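Local coordinates for protein-arginine-phosphatase (Bacillus subtilis subsp. subtilis, PDB 4KK3), which removes phosphate specifically from phosphoarginine residues in many proteins and so counteracts the protein arginine kinase McsB, at residues Ala51-Phe56 and Gly122-Tyr127; Leu69-Met74 and Ser93-Tyr98; Gly114-Pro119 and Lys128-Glu133. All blocks are in the same frame, centred on the assembly; numbering follows the deposited sequence.

Interaction 1. Residues Ala51-Phe56 and Gly122-Tyr127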
ATOM      1  N   ALA A  51      -6.229  -7.070  10.680  1.00 18.66           N
ATOM      2  CA  ALA A  51      -5.982  -5.816   9.961  1.00 17.98           C
ATOM      3  C   ALA A  51      -7.170  -4.876  10.191  1.00 19.15           C
ATOM      4  O   ALA A  51      -7.006  -3.668  10.456  1.00 19.11           O
ATOM      5  CB  ALA A  51      -5.783  -6.079   8.469  1.00 18.65           C
ATOM      6  N   VAL A  52      -8.360  -5.448  10.093  1.00 18.87           N
ATOM      7  CA  VAL A  52      -9.586  -4.695  10.356  1.00 18.48           C
ATOM      8  C   VAL A  52      -9.613  -4.139  11.778  1.00 22.07           C
ATOM      9  O   VAL A  52      -9.926  -2.954  11.999  1.00 19.10           O
ATOM     10  CB  VAL A  52     -10.843  -5.547  10.090  1.00 21.04           C
ATOM     11  CG1 VAL A  52     -12.092  -4.863  10.658  1.00 22.24           C
ATOM     12  CG2 VAL A  52     -11.001  -5.784   8.602  1.00 24.46           C
ATOM     13  N   GLU A  53      -9.282  -4.989  12.743  1.00 20.87           N
ATOM     14  CA  GLU A  53      -9.289  -4.588  14.148  1.00 23.32           C
ATOM     15  C   GLU A  53      -8.227  -3.510  14.416  1.00 23.34           C
ATOM     16  O   GLU A  53      -8.472  -2.546  15.136  1.00 22.21           O
ATOM     17  CB  GLU A  53      -9.096  -5.813  15.062  1.00 22.02           C
ATOM     18  CG  GLU A  53      -8.833  -5.463  16.525  1.00 29.73           C
ATOM     19  CD  GLU A  53      -8.762  -6.687  17.428  1.00 43.61           C
ATOM     20  OE1 GLU A  53      -8.734  -7.825  16.905  1.00 48.26           O
ATOM     21  OE2 GLU A  53      -8.740  -6.511  18.667  1.00 47.12           O
ATOM     22  N   ALA A  54      -7.054  -3.662  13.806  1.00 19.82           N
ATOM     23  CA  ALA A  54      -5.980  -2.694  13.986  1.00 16.58           C
ATOM     24  C   ALA A  54      -6.390  -1.292  13.529  1.00 17.55           C
ATOM     25  O   ALA A  54      -6.081  -0.299  14.187  1.00 19.12           O
ATOM     26  CB  ALA A  54      -4.723  -3.154  13.227  1.00 18.99           C
ATOM     27  N   LEU A  55      -7.114  -1.211  12.417  1.00 16.20           N
ATOM     28  CA  LEU A  55      -7.541   0.091  11.917  1.00 15.08           C
ATOM     29  C   LEU A  55      -8.758   0.584  12.695  1.00 16.61           C
ATOM     30  O   LEU A  55      -8.900   1.785  12.919  1.00 17.67           O
ATOM     31  CB  LEU A  55      -7.866   0.052  10.431  1.00 16.13           C
ATOM     32  CG  LEU A  55      -6.670  -0.237   9.508  1.00 25.84           C
ATOM     33  CD1 LEU A  55      -6.837   0.385   8.126  1.00 24.50           C
ATOM     34  CD2 LEU A  55      -5.326   0.141  10.122  1.00 26.11           C
ATOM     35  N   PHE A  56      -9.616  -0.347  13.098  1.00 17.10           N
ATOM     36  CA  PHE A  56     -10.829  -0.013  13.844  1.00 19.34           C
ATOM     37  C   PHE A  56     -10.480   0.730  15.145  1.00 19.16           C
ATOM     38  O   PHE A  56     -11.172   1.679  15.557  1.00 22.11           O
ATOM     39  CB  PHE A  56     -11.611  -1.306  14.120  1.00 19.64           C
ATOM     40  CG  PHE A  56     -12.954  -1.088  14.788  1.00 25.22           C
ATOM     41  CD1 PHE A  56     -14.075  -0.780  14.038  1.00 26.21           C
ATOM     42  CD2 PHE A  56     -13.087  -1.237  16.153  1.00 24.90           C
ATOM     43  CE1 PHE A  56     -15.319  -0.598  14.657  1.00 25.78           C
ATOM     44  CE2 PHE A  56     -14.318  -1.057  16.775  1.00 30.05           C
ATOM     45  CZ  PHE A  56     -15.428  -0.743  16.016  1.00 28.70           C
ATOM     46  N   GLY A 122       0.330 -13.409  12.246  1.00 33.81           N
ATOM     47  CA  GLY A 122       0.812 -12.850  13.496  1.00 28.50           C
ATOM     48  C   GLY A 122      -0.315 -12.425  14.420  1.00 28.15           C
ATOM     49  O   GLY A 122      -1.482 -12.414  14.030  1.00 28.65           O
ATOM     50  N   SER A 123       0.038 -12.077  15.652  1.00 30.27           N
ATOM     51  CA  SER A 123      -0.952 -11.665  16.647  1.00 30.15           C
ATOM     52  C   SER A 123      -1.459 -10.277  16.318  1.00 27.59           C
ATOM     53  O   SER A 123      -0.916  -9.606  15.446  1.00 25.90           O
ATOM     54  CB  SER A 123      -0.335 -11.650  18.038  1.00 37.87           C
ATOM     55  OG  SER A 123       0.610 -10.602  18.144  1.00 39.48           O
ATOM     56  N   ILE A 124      -2.489  -9.838  17.036  1.00 26.33           N
ATOM     57  CA  ILE A 124      -3.007  -8.488  16.862  1.00 26.90           C
ATOM     58  C   ILE A 124      -1.900  -7.464  17.121  1.00 25.87           C
ATOM     59  O   ILE A 124      -1.857  -6.413  16.492  1.00 26.89           O
ATOM     60  CB  ILE A 124      -4.239  -8.232  17.778  1.00 32.19           C
ATOM     61  CG1 ILE A 124      -4.906  -6.892  17.452  1.00 31.17           C
ATOM     62  CG2 ILE A 124      -3.863  -8.310  19.264  1.00 33.58           C
ATOM     63  CD1 ILE A 124      -5.405  -6.783  16.023  1.00 30.80           C
ATOM     64  N   ASP A 125      -0.980  -7.781  18.029  1.00 26.52           N
ATOM     65  CA  ASP A 125       0.107  -6.857  18.320  1.00 24.50           C
ATOM     66  C   ASP A 125       1.097  -6.714  17.166  1.00 25.28           C
ATOM     67  O   ASP A 125       1.632  -5.624  16.946  1.00 25.55           O
ATOM     68  CB  ASP A 125       0.809  -7.227  19.618  1.00 29.18           C
ATOM     69  CG  ASP A 125      -0.135  -7.205  20.799  1.00 34.53           C
ATOM     70  OD1 ASP A 125      -0.631  -6.112  21.150  1.00 41.97           O
ATOM     71  OD2 ASP A 125      -0.388  -8.285  21.364  1.00 42.52           O
ATOM     72  N   ILE A 126       1.334  -7.800  16.433  1.00 25.26           N
ATOM     73  CA  ILE A 126       2.151  -7.728  15.214  1.00 25.34           C
ATOM     74  C   ILE A 126       1.499  -6.788  14.197  1.00 24.51           C
ATOM     75  O   ILE A 126       2.158  -5.920  13.613  1.00 21.64           O
ATOM     76  CB  ILE A 126       2.340  -9.114  14.563  1.00 24.40           C
ATOM     77  CG1 ILE A 126       3.192 -10.017  15.453  1.00 35.25           C
ATOM     78  CG2 ILE A 126       3.016  -8.987  13.187  1.00 23.23           C
ATOM     79  CD1 ILE A 126       4.633  -9.561  15.578  1.00 37.96           C
ATOM     80  N   TYR A 127       0.194  -6.958  13.998  1.00 23.70           N
ATOM     81  CA  TYR A 127      -0.556  -6.094  13.088  1.00 19.97           C
ATOM     82  C   TYR A 127      -0.545  -4.633  13.510  1.00 19.94           C
ATOM     83  O   TYR A 127      -0.449  -3.747  12.668  1.00 21.52           O
ATOM     84  CB  TYR A 127      -2.001  -6.552  12.962  1.00 19.73           C
ATOM     85  CG  TYR A 127      -2.220  -7.647  11.959  1.00 21.98           C
ATOM     86  CD1 TYR A 127      -1.902  -8.957  12.266  1.00 23.26           C
ATOM     87  CD2 TYR A 127      -2.763  -7.376  10.706  1.00 20.33           C
ATOM     88  CE1 TYR A 127      -2.105  -9.965  11.359  1.00 26.87           C
ATOM     89  CE2 TYR A 127      -2.979  -8.389   9.789  1.00 23.86           C
ATOM     90  CZ  TYR A 127      -2.643  -9.676  10.122  1.00 27.55           C
ATOM     91  OH  TYR A 127      -2.850 -10.693   9.220  1.00 37.65           O
TER
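The Tyr127 ring overlaps Ala51 on the early part of helix 49-56. Tyr127 CD2 lies 3.5 Å from Ala51 N, which meets the ring obliquely. Next to it, Tyr127 CE2 packs on the methyl of the same alanine, 3.9 Å from Ala51 CB. The ring leaves helix 124-145 with CG anti to its own carbonyl carbon (chi1 -84°), and Ser123 O lies in plane at its edge. Ala51 and Tyr127 also bring the two backbones closest, with the CA of Ala51 6.3 Å from the CA of Tyr127. The helices come close where 49-56 presents two alanines, Ala51 and Ala54. Ala54 CB is 4.4 Å from Tyr127 CB.

The second half of the contact is made by Ile124 and Glu53. Ile124 CG1 is anti to the backbone N (chi1 -172°), and CD1 at its end presses on the extended Glu53 chain, which it crosses at about a right angle. Ile124 CD1 is 3.6 Å from Glu53 CD and touches CB, CG and OE1 of the same residue. The methyl thus lies against the length of an exposed acid, and it also approaches Ala54 N at 4.2 Å. All of this is van der Waals packing, with 226 Å² buried in total. Ser123 is the N-cap of helix 124-145, where its OG accepts weak bonds from Asp125 N and Ile126 N.

Tyr127 also touches Cys12 of the substrate-binding loop, stacks edge-to-face with His50 and bonds weakly through OH to Thr48 OG1. The contact therefore lies beside the active site. Here helices 49-56 and 124-145 meet helix 13-28, whose Met16 touches Ala51, Leu55 and Tyr127.

Interaction 2. Residues Leu69-Met74 and Ser93-Tyr98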
ATOM      1  N   LEU A  69      -3.291  -7.806  -8.913  1.00 23.53           N
ATOM      2  CA  LEU A  69      -2.691  -6.787  -9.735  1.00 21.85           C
ATOM      3  C   LEU A  69      -2.832  -7.218 -11.195  1.00 26.17           C
ATOM      4  O   LEU A  69      -2.681  -8.394 -11.512  1.00 30.48           O
ATOM      5  CB  LEU A  69      -1.231  -6.621  -9.352  1.00 23.65           C
ATOM      6  CG  LEU A  69      -0.483  -5.468 -10.000  1.00 25.57           C
ATOM      7  CD1 LEU A  69      -1.041  -4.126  -9.566  1.00 21.99           C
ATOM      8  CD2 LEU A  69       0.959  -5.587  -9.616  1.00 24.34           C
ATOM      9  N   THR A  70      -3.151  -6.276 -12.073  1.00 22.68           N
ATOM     10  CA  THR A  70      -3.322  -6.585 -13.489  1.00 31.05           C
ATOM     11  C   THR A  70      -2.525  -5.617 -14.339  1.00 30.03           C
ATOM     12  O   THR A  70      -2.086  -4.572 -13.852  1.00 28.52           O
ATOM     13  CB  THR A  70      -4.782  -6.459 -13.926  1.00 32.75           C
ATOM     14  OG1 THR A  70      -5.199  -5.100 -13.762  1.00 33.88           O
ATOM     15  CG2 THR A  70      -5.670  -7.380 -13.110  1.00 33.83           C
ATOM     16  N   GLU A  71      -2.356  -5.962 -15.614  1.00 34.48           N
ATOM     17  CA  GLU A  71      -1.651  -5.101 -16.555  1.00 33.02           C
ATOM     18  C   GLU A  71      -2.330  -3.737 -16.657  1.00 32.51           C
ATOM     19  O   GLU A  71      -1.659  -2.708 -16.695  1.00 33.39           O
ATOM     20  CB  GLU A  71      -1.566  -5.767 -17.932  1.00 39.81           C
ATOM     21  CG  GLU A  71      -1.031  -4.870 -19.041  1.00 46.64           C
ATOM     22  CD  GLU A  71       0.454  -4.583 -18.913  1.00 50.56           C
ATOM     23  OE1 GLU A  71       1.169  -5.387 -18.277  1.00 47.42           O
ATOM     24  OE2 GLU A  71       0.909  -3.552 -19.456  1.00 54.44           O
ATOM     25  N   GLU A  72      -3.662  -3.735 -16.681  1.00 31.68           N
ATOM     26  CA  GLU A  72      -4.429  -2.493 -16.761  1.00 39.33           C
ATOM     27  C   GLU A  72      -4.138  -1.547 -15.596  1.00 36.43           C
ATOM     28  O   GLU A  72      -3.954  -0.345 -15.797  1.00 37.76           O
ATOM     29  CB  GLU A  72      -5.927  -2.788 -16.812  1.00 49.49           C
ATOM     30  CG  GLU A  72      -6.785  -1.559 -17.054  1.00 59.13           C
ATOM     31  CD  GLU A  72      -8.208  -1.739 -16.565  1.00 65.65           C
ATOM     32  OE1 GLU A  72      -8.421  -1.686 -15.334  1.00 64.44           O
ATOM     33  OE2 GLU A  72      -9.109  -1.933 -17.409  1.00 69.79           O
ATOM     34  N   LEU A  73      -4.111  -2.092 -14.382  1.00 29.32           N
ATOM     35  CA  LEU A  73      -3.773  -1.305 -13.197  1.00 31.11           C
ATOM     36  C   LEU A  73      -2.344  -0.770 -13.270  1.00 32.18           C
ATOM     37  O   LEU A  73      -2.079   0.377 -12.898  1.00 33.91           O
ATOM     38  CB  LEU A  73      -3.949  -2.136 -11.926  1.00 26.42           C
ATOM     39  CG  LEU A  73      -5.364  -2.579 -11.553  1.00 31.51           C
ATOM     40  CD1 LEU A  73      -5.319  -3.506 -10.342  1.00 28.38           C
ATOM     41  CD2 LEU A  73      -6.250  -1.377 -11.279  1.00 37.15           C
HETATM   42  N   MSE A  74      -1.427  -1.611 -13.741  1.00 35.31           N
HETATM   43  CA  MSE A  74      -0.023  -1.232 -13.850  1.00 33.51           C
HETATM   44  C   MSE A  74       0.183  -0.116 -14.870  1.00 34.81           C
HETATM   45  O   MSE A  74       0.997   0.780 -14.661  1.00 39.94           O
HETATM   46  CB  MSE A  74       0.849  -2.448 -14.196  1.00 33.59           C
HETATM   47  CG  MSE A  74       1.059  -3.422 -13.038  1.00 30.46           C
HETATM   48 SE   MSE A  74       2.034  -2.604 -11.555  0.71 28.56          SE
HETATM   49  CE  MSE A  74       3.572  -1.979 -12.576  1.00 20.33           C
ATOM     50  N   SER A  93       8.491  -9.373 -13.258  1.00 35.57           N
ATOM     51  CA  SER A  93       8.480 -10.652 -13.968  1.00 37.40           C
ATOM     52  C   SER A  93       7.111 -10.973 -14.555  1.00 39.80           C
ATOM     53  O   SER A  93       7.007 -11.684 -15.553  1.00 42.41           O
ATOM     54  CB  SER A  93       8.946 -11.789 -13.054  1.00 39.19           C
ATOM     55  OG  SER A  93       8.013 -12.033 -12.010  1.00 42.16           O
ATOM     56  N   GLN A  94       6.064 -10.440 -13.935  1.00 35.30           N
ATOM     57  CA  GLN A  94       4.700 -10.776 -14.324  1.00 41.75           C
ATOM     58  C   GLN A  94       4.029  -9.729 -15.212  1.00 41.61           C
ATOM     59  O   GLN A  94       3.080 -10.042 -15.930  1.00 45.45           O
ATOM     60  CB  GLN A  94       3.844 -11.053 -13.084  1.00 47.06           C
ATOM     61  CG  GLN A  94       4.281 -12.282 -12.301  1.00 55.05           C
ATOM     62  CD  GLN A  94       4.381 -13.530 -13.170  1.00 64.86           C
ATOM     63  OE1 GLN A  94       5.416 -14.203 -13.195  1.00 65.84           O
ATOM     64  NE2 GLN A  94       3.302 -13.847 -13.882  1.00 68.42           N
ATOM     65  N   PHE A  95       4.517  -8.493 -15.176  1.00 34.73           N
ATOM     66  CA  PHE A  95       3.890  -7.435 -15.961  1.00 31.99           C
ATOM     67  C   PHE A  95       4.856  -6.687 -16.864  1.00 36.46           C
ATOM     68  O   PHE A  95       6.007  -7.097 -17.036  1.00 32.18           O
ATOM     69  CB  PHE A  95       3.113  -6.475 -15.051  1.00 29.22           C
ATOM     70  CG  PHE A  95       2.088  -7.171 -14.214  1.00 32.95           C
ATOM     71  CD1 PHE A  95       0.916  -7.639 -14.783  1.00 39.38           C
ATOM     72  CD2 PHE A  95       2.316  -7.401 -12.872  1.00 31.66           C
ATOM     73  CE1 PHE A  95      -0.020  -8.306 -14.024  1.00 40.73           C
ATOM     74  CE2 PHE A  95       1.384  -8.068 -12.104  1.00 34.00           C
ATOM     75  CZ  PHE A  95       0.214  -8.520 -12.681  1.00 39.29           C
ATOM     76  N   GLY A  96       4.368  -5.598 -17.449  1.00 39.34           N
ATOM     77  CA  GLY A  96       5.093  -4.879 -18.482  1.00 39.53           C
ATOM     78  C   GLY A  96       6.297  -4.096 -18.000  1.00 34.97           C
ATOM     79  O   GLY A  96       6.750  -4.253 -16.859  1.00 33.00           O
ATOM     80  N   ARG A  97       6.806  -3.245 -18.889  1.00 31.62           N
ATOM     81  CA  ARG A  97       7.992  -2.443 -18.635  1.00 28.55           C
ATOM     82  C   ARG A  97       7.661  -1.195 -17.836  1.00 28.89           C
ATOM     83  O   ARG A  97       7.562  -0.092 -18.389  1.00 28.49           O
ATOM     84  CB  ARG A  97       8.638  -2.042 -19.967  1.00 37.46           C
ATOM     85  CG  ARG A  97       8.929  -3.213 -20.893  1.00 48.54           C
ATOM     86  CD  ARG A  97      10.133  -4.006 -20.413  1.00 58.51           C
ATOM     87  NE  ARG A  97      11.287  -3.140 -20.176  1.00 61.62           N
ATOM     88  CZ  ARG A  97      12.416  -3.539 -19.598  1.00 55.76           C
ATOM     89  NH1 ARG A  97      12.554  -4.798 -19.201  1.00 52.41           N
ATOM     90  NH2 ARG A  97      13.405  -2.680 -19.410  1.00 52.27           N
ATOM     91  N   TYR A  98       7.520  -1.365 -16.527  1.00 23.85           N
ATOM     92  CA  TYR A  98       7.071  -0.274 -15.665  1.00 24.51           C
ATOM     93  C   TYR A  98       7.977  -0.023 -14.483  1.00 24.59           C
ATOM     94  O   TYR A  98       7.538   0.564 -13.496  1.00 22.50           O
ATOM     95  CB  TYR A  98       5.670  -0.553 -15.131  1.00 24.24           C
ATOM     96  CG  TYR A  98       4.636  -0.698 -16.209  1.00 29.00           C
ATOM     97  CD1 TYR A  98       4.348   0.356 -17.058  1.00 30.60           C
ATOM     98  CD2 TYR A  98       3.938  -1.888 -16.375  1.00 32.51           C
ATOM     99  CE1 TYR A  98       3.404   0.232 -18.054  1.00 37.71           C
ATOM    100  CE2 TYR A  98       2.984  -2.019 -17.366  1.00 33.17           C
ATOM    101  CZ  TYR A  98       2.728  -0.958 -18.204  1.00 37.82           C
ATOM    102  OH  TYR A  98       1.788  -1.081 -19.200  1.00 45.75           O
TER
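Glu71 OE2 accepts the hydroxyl of Tyr98, with 2.6 Å between OE2 and Tyr98 OH. The hydroxyl comes on the syn side, 31° out of the carboxylate plane. Glu71 OE1 accepts a second, weak bond from Gly96 N at 3.3 Å. The Glu71 chain bends at chi2 (71°), which turns CD toward the loop that follows helix 85-94. One carboxylate thus ties the start of helix 71-76 to two points of that loop.

Two aromatic rings make most of the remaining contact, against apolar side chains and two backbone carbonyls. The Phe95 ring takes Met74 CG over one face, and Leu69 CD2 lies 3.5 Å from Phe95 CE2. Phe95 CZ comes within 3.1 Å of Leu69 O. The Tyr98 ring has Met74 O 4.0 Å above its plane, over its centre. Met74, a selenomethionine, also sets CE 3.6 Å from Tyr98 CB. A phenylalanine in place of Tyr98 would probably leave Glu71 OE2 without its hydroxyl donor and the carboxylate freer to turn.

Thr70 is the N-cap of helix 71-76, its OG1 accepting from Leu73 N. Leu69 continues the packing inward onto Ile91 of helix 85-94 and Ala37 of strand 33-38. The chemistry is that of a largely apolar joint with one exposed acid. The Tyr98 hydroxyl, the weak bond from Gly96 N and the nearby helix N-terminus would be expected to favour the ionised carboxylate.

Interaction 3. Residues Gly114-Pro119 and Lys128-Glu133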
ATOM      1  N   GLY A 114      14.554  -1.046   2.454  1.00 37.29           N
ATOM      2  CA  GLY A 114      13.824  -1.582   3.583  1.00 28.46           C
ATOM      3  C   GLY A 114      12.502  -2.173   3.164  1.00 21.99           C
ATOM      4  O   GLY A 114      11.865  -1.709   2.211  1.00 22.92           O
ATOM      5  N   ASP A 115      12.088  -3.218   3.872  1.00 20.31           N
ATOM      6  CA  ASP A 115      10.834  -3.892   3.563  1.00 18.00           C
ATOM      7  C   ASP A 115       9.818  -3.613   4.674  1.00 17.22           C
ATOM      8  O   ASP A 115      10.194  -3.451   5.832  1.00 20.34           O
ATOM      9  CB  ASP A 115      11.046  -5.406   3.444  1.00 20.13           C
ATOM     10  CG  ASP A 115      11.859  -5.793   2.218  1.00 23.19           C
ATOM     11  OD1 ASP A 115      11.891  -5.020   1.240  1.00 21.06           O
ATOM     12  OD2 ASP A 115      12.475  -6.880   2.226  1.00 28.26           O
ATOM     13  N   VAL A 116       8.546  -3.562   4.307  1.00 16.49           N
ATOM     14  CA  VAL A 116       7.460  -3.664   5.292  1.00 17.59           C
ATOM     15  C   VAL A 116       7.084  -5.140   5.369  1.00 16.69           C
ATOM     16  O   VAL A 116       6.451  -5.675   4.456  1.00 18.04           O
ATOM     17  CB  VAL A 116       6.228  -2.844   4.894  1.00 20.32           C
ATOM     18  CG1 VAL A 116       5.090  -3.066   5.906  1.00 19.16           C
ATOM     19  CG2 VAL A 116       6.579  -1.360   4.805  1.00 17.92           C
ATOM     20  N   LEU A 117       7.490  -5.800   6.448  1.00 18.42           N
ATOM     21  CA  LEU A 117       7.353  -7.262   6.546  1.00 21.07           C
ATOM     22  C   LEU A 117       5.906  -7.740   6.718  1.00 24.62           C
ATOM     23  O   LEU A 117       5.074  -7.051   7.321  1.00 21.11           O
ATOM     24  CB  LEU A 117       8.231  -7.806   7.674  1.00 18.01           C
ATOM     25  CG  LEU A 117       9.724  -7.507   7.559  1.00 24.38           C
ATOM     26  CD1 LEU A 117      10.481  -8.083   8.742  1.00 28.00           C
ATOM     27  CD2 LEU A 117      10.236  -8.079   6.251  1.00 24.38           C
ATOM     28  N   ASP A 118       5.622  -8.934   6.201  1.00 22.92           N
ATOM     29  CA  ASP A 118       4.264  -9.494   6.215  1.00 21.57           C
ATOM     30  C   ASP A 118       3.807  -9.820   7.645  1.00 20.13           C
ATOM     31  O   ASP A 118       4.444 -10.607   8.344  1.00 21.64           O
ATOM     32  CB  ASP A 118       4.233 -10.774   5.367  1.00 20.67           C
ATOM     33  CG  ASP A 118       2.837 -11.160   4.925  1.00 24.16           C
ATOM     34  OD1 ASP A 118       1.852 -10.651   5.503  1.00 23.10           O
ATOM     35  OD2 ASP A 118       2.715 -11.980   3.990  1.00 28.13           O
ATOM     36  N   PRO A 119       2.701  -9.204   8.096  1.00 18.38           N
ATOM     37  CA  PRO A 119       2.182  -9.529   9.427  1.00 20.21           C
ATOM     38  C   PRO A 119       1.285 -10.753   9.432  1.00 23.88           C
ATOM     39  O   PRO A 119       0.889 -11.166  10.520  1.00 27.04           O
ATOM     40  CB  PRO A 119       1.334  -8.300   9.769  1.00 17.86           C
ATOM     41  CG  PRO A 119       0.798  -7.885   8.450  1.00 17.05           C
ATOM     42  CD  PRO A 119       1.934  -8.130   7.455  1.00 15.26           C
ATOM     43  N   LYS A 128      -0.656  -4.374  14.807  1.00 22.43           N
ATOM     44  CA  LYS A 128      -0.679  -2.991  15.263  1.00 21.77           C
ATOM     45  C   LYS A 128       0.677  -2.334  15.032  1.00 26.19           C
ATOM     46  O   LYS A 128       0.749  -1.147  14.734  1.00 21.49           O
ATOM     47  CB  LYS A 128      -1.133  -2.875  16.722  1.00 24.06           C
ATOM     48  CG  LYS A 128      -2.584  -3.254  16.916  1.00 23.55           C
ATOM     49  CD  LYS A 128      -3.000  -3.058  18.371  1.00 33.79           C
ATOM     50  CE  LYS A 128      -4.336  -3.700  18.665  1.00 39.65           C
ATOM     51  NZ  LYS A 128      -4.858  -3.295  20.009  1.00 45.87           N
ATOM     52  N   GLN A 129       1.747  -3.118  15.143  1.00 25.70           N
ATOM     53  CA  GLN A 129       3.088  -2.631  14.832  1.00 24.04           C
ATOM     54  C   GLN A 129       3.226  -2.307  13.344  1.00 20.80           C
ATOM     55  O   GLN A 129       3.790  -1.284  12.975  1.00 24.61           O
ATOM     56  CB  GLN A 129       4.145  -3.650  15.269  1.00 24.37           C
ATOM     57  CG  GLN A 129       4.208  -3.850  16.785  1.00 38.70           C
ATOM     58  CD  GLN A 129       5.205  -4.919  17.198  1.00 47.06           C
ATOM     59  OE1 GLN A 129       4.834  -6.066  17.460  1.00 43.81           O
ATOM     60  NE2 GLN A 129       6.479  -4.547  17.260  1.00 51.86           N
ATOM     61  N   THR A 130       2.686  -3.173  12.495  1.00 20.21           N
ATOM     62  CA  THR A 130       2.653  -2.917  11.056  1.00 17.74           C
ATOM     63  C   THR A 130       1.853  -1.650  10.756  1.00 18.11           C
ATOM     64  O   THR A 130       2.280  -0.781   9.989  1.00 18.33           O
ATOM     65  CB  THR A 130       2.032  -4.091  10.307  1.00 19.06           C
ATOM     66  OG1 THR A 130       2.839  -5.254  10.518  1.00 21.53           O
ATOM     67  CG2 THR A 130       1.966  -3.795   8.813  1.00 20.42           C
ATOM     68  N   ARG A 131       0.691  -1.542  11.387  1.00 19.07           N
ATOM     69  CA  ARG A 131      -0.125  -0.342  11.234  1.00 14.41           C
ATOM     70  C   ARG A 131       0.678   0.924  11.560  1.00 15.61           C
ATOM     71  O   ARG A 131       0.655   1.894  10.802  1.00 16.75           O
ATOM     72  CB  ARG A 131      -1.359  -0.423  12.142  1.00 16.05           C
ATOM     73  CG  ARG A 131      -2.212   0.840  12.102  1.00 19.61           C
ATOM     74  CD  ARG A 131      -3.144   0.895  13.316  1.00 19.07           C
ATOM     75  NE  ARG A 131      -2.404   1.154  14.551  1.00 23.84           N
ATOM     76  CZ  ARG A 131      -2.825   0.832  15.773  1.00 23.69           C
ATOM     77  NH1 ARG A 131      -3.989   0.211  15.963  1.00 21.82           N
ATOM     78  NH2 ARG A 131      -2.060   1.111  16.815  1.00 26.39           N
ATOM     79  N   ASP A 132       1.369   0.919  12.698  1.00 18.66           N
ATOM     80  CA  ASP A 132       2.126   2.089  13.140  1.00 20.27           C
ATOM     81  C   ASP A 132       3.291   2.399  12.208  1.00 19.71           C
ATOM     82  O   ASP A 132       3.593   3.559  11.940  1.00 22.73           O
ATOM     83  CB  ASP A 132       2.637   1.900  14.568  1.00 25.97           C
ATOM     84  CG  ASP A 132       1.514   1.942  15.599  1.00 33.27           C
ATOM     85  OD1 ASP A 132       0.392   2.347  15.233  1.00 30.30           O
ATOM     86  OD2 ASP A 132       1.753   1.579  16.771  1.00 36.48           O
ATOM     87  N   GLU A 133       3.935   1.340  11.724  1.00 18.84           N
ATOM     88  CA  GLU A 133       5.020   1.460  10.772  1.00 18.59           C
ATOM     89  C   GLU A 133       4.516   2.134   9.492  1.00 18.79           C
ATOM     90  O   GLU A 133       5.138   3.071   8.980  1.00 18.64           O
ATOM     91  CB  GLU A 133       5.562   0.054  10.474  1.00 19.71           C
ATOM     92  CG  GLU A 133       6.611  -0.044   9.379  1.00 26.91           C
ATOM     93  CD  GLU A 133       7.037  -1.484   9.146  1.00 31.35           C
ATOM     94  OE1 GLU A 133       6.305  -2.404   9.569  1.00 28.78           O
ATOM     95  OE2 GLU A 133       8.100  -1.702   8.545  1.00 34.91           O
TER
HETATM   96  O   HOH W   1       8.765  -4.247   8.570  1.00 27.32           O
HETATM   97  O   HOH W   2       5.181  -4.932   9.095  1.00 23.71           O
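Glu133 has CG anti to the backbone N (chi1 174°), and the extended chain beyond it carries the carboxylate past Val116, the two side chains running in opposite directions. Thr130 holds OG1 beside its own backbone N (chi1 -62°), facing Pro119. In this low molecular weight phosphatase fold, 114-119 is part of the loop that carries Asp118, the proton donor/acceptor, and it packs on helix 124-145.

Polar contact across the segments runs largely through two waters, one at each oxygen of Glu133. The first donates to Glu133 OE2 at 2.6 Å and to Asp115 O, and accepts from Leu117 N at 2.9 Å. The second donates to Glu133 OE1 at 2.8 Å and to Leu117 O, and also bonds to Thr130 OG1. The loop backbone is therefore gripped at three polar atoms without a direct bond to the helix. Lys106 pairs with Glu133 OE2 and also bonds Asp115 O. Arg13, itself probably catalytic, bonds Val116 O.

Val116 CG1 also packs on the acid, 3.9 Å from Glu133 OE1. Next to Asp118, the Pro119 ring crosses the Thr130 side chain at about a right angle, with Pro119 CB 3.5 Å from Thr130 OG1.

Interactions 1 and 3 share helix 124-145 and lie on the same side of the chain's centre, 11 Å apart between centres. They touch directly: Ala54 O is 2.8 Å from Arg131 NH1, a probable hydrogen bond. Their segments alternate along the chain. Interaction 3 holds the loop with Asp118, and interaction 1 packs against its end at Pro119, so both border the active site. Interaction 2 is structural packing across the chain's centre from them, about 30 Å from interaction 1 and 25 Å from interaction 3, centre to centre. It is nested in the loop closed by interaction 1 and ends before interaction 3 begins. There the start of helix 71-76 meets the loop that follows helix 85-94.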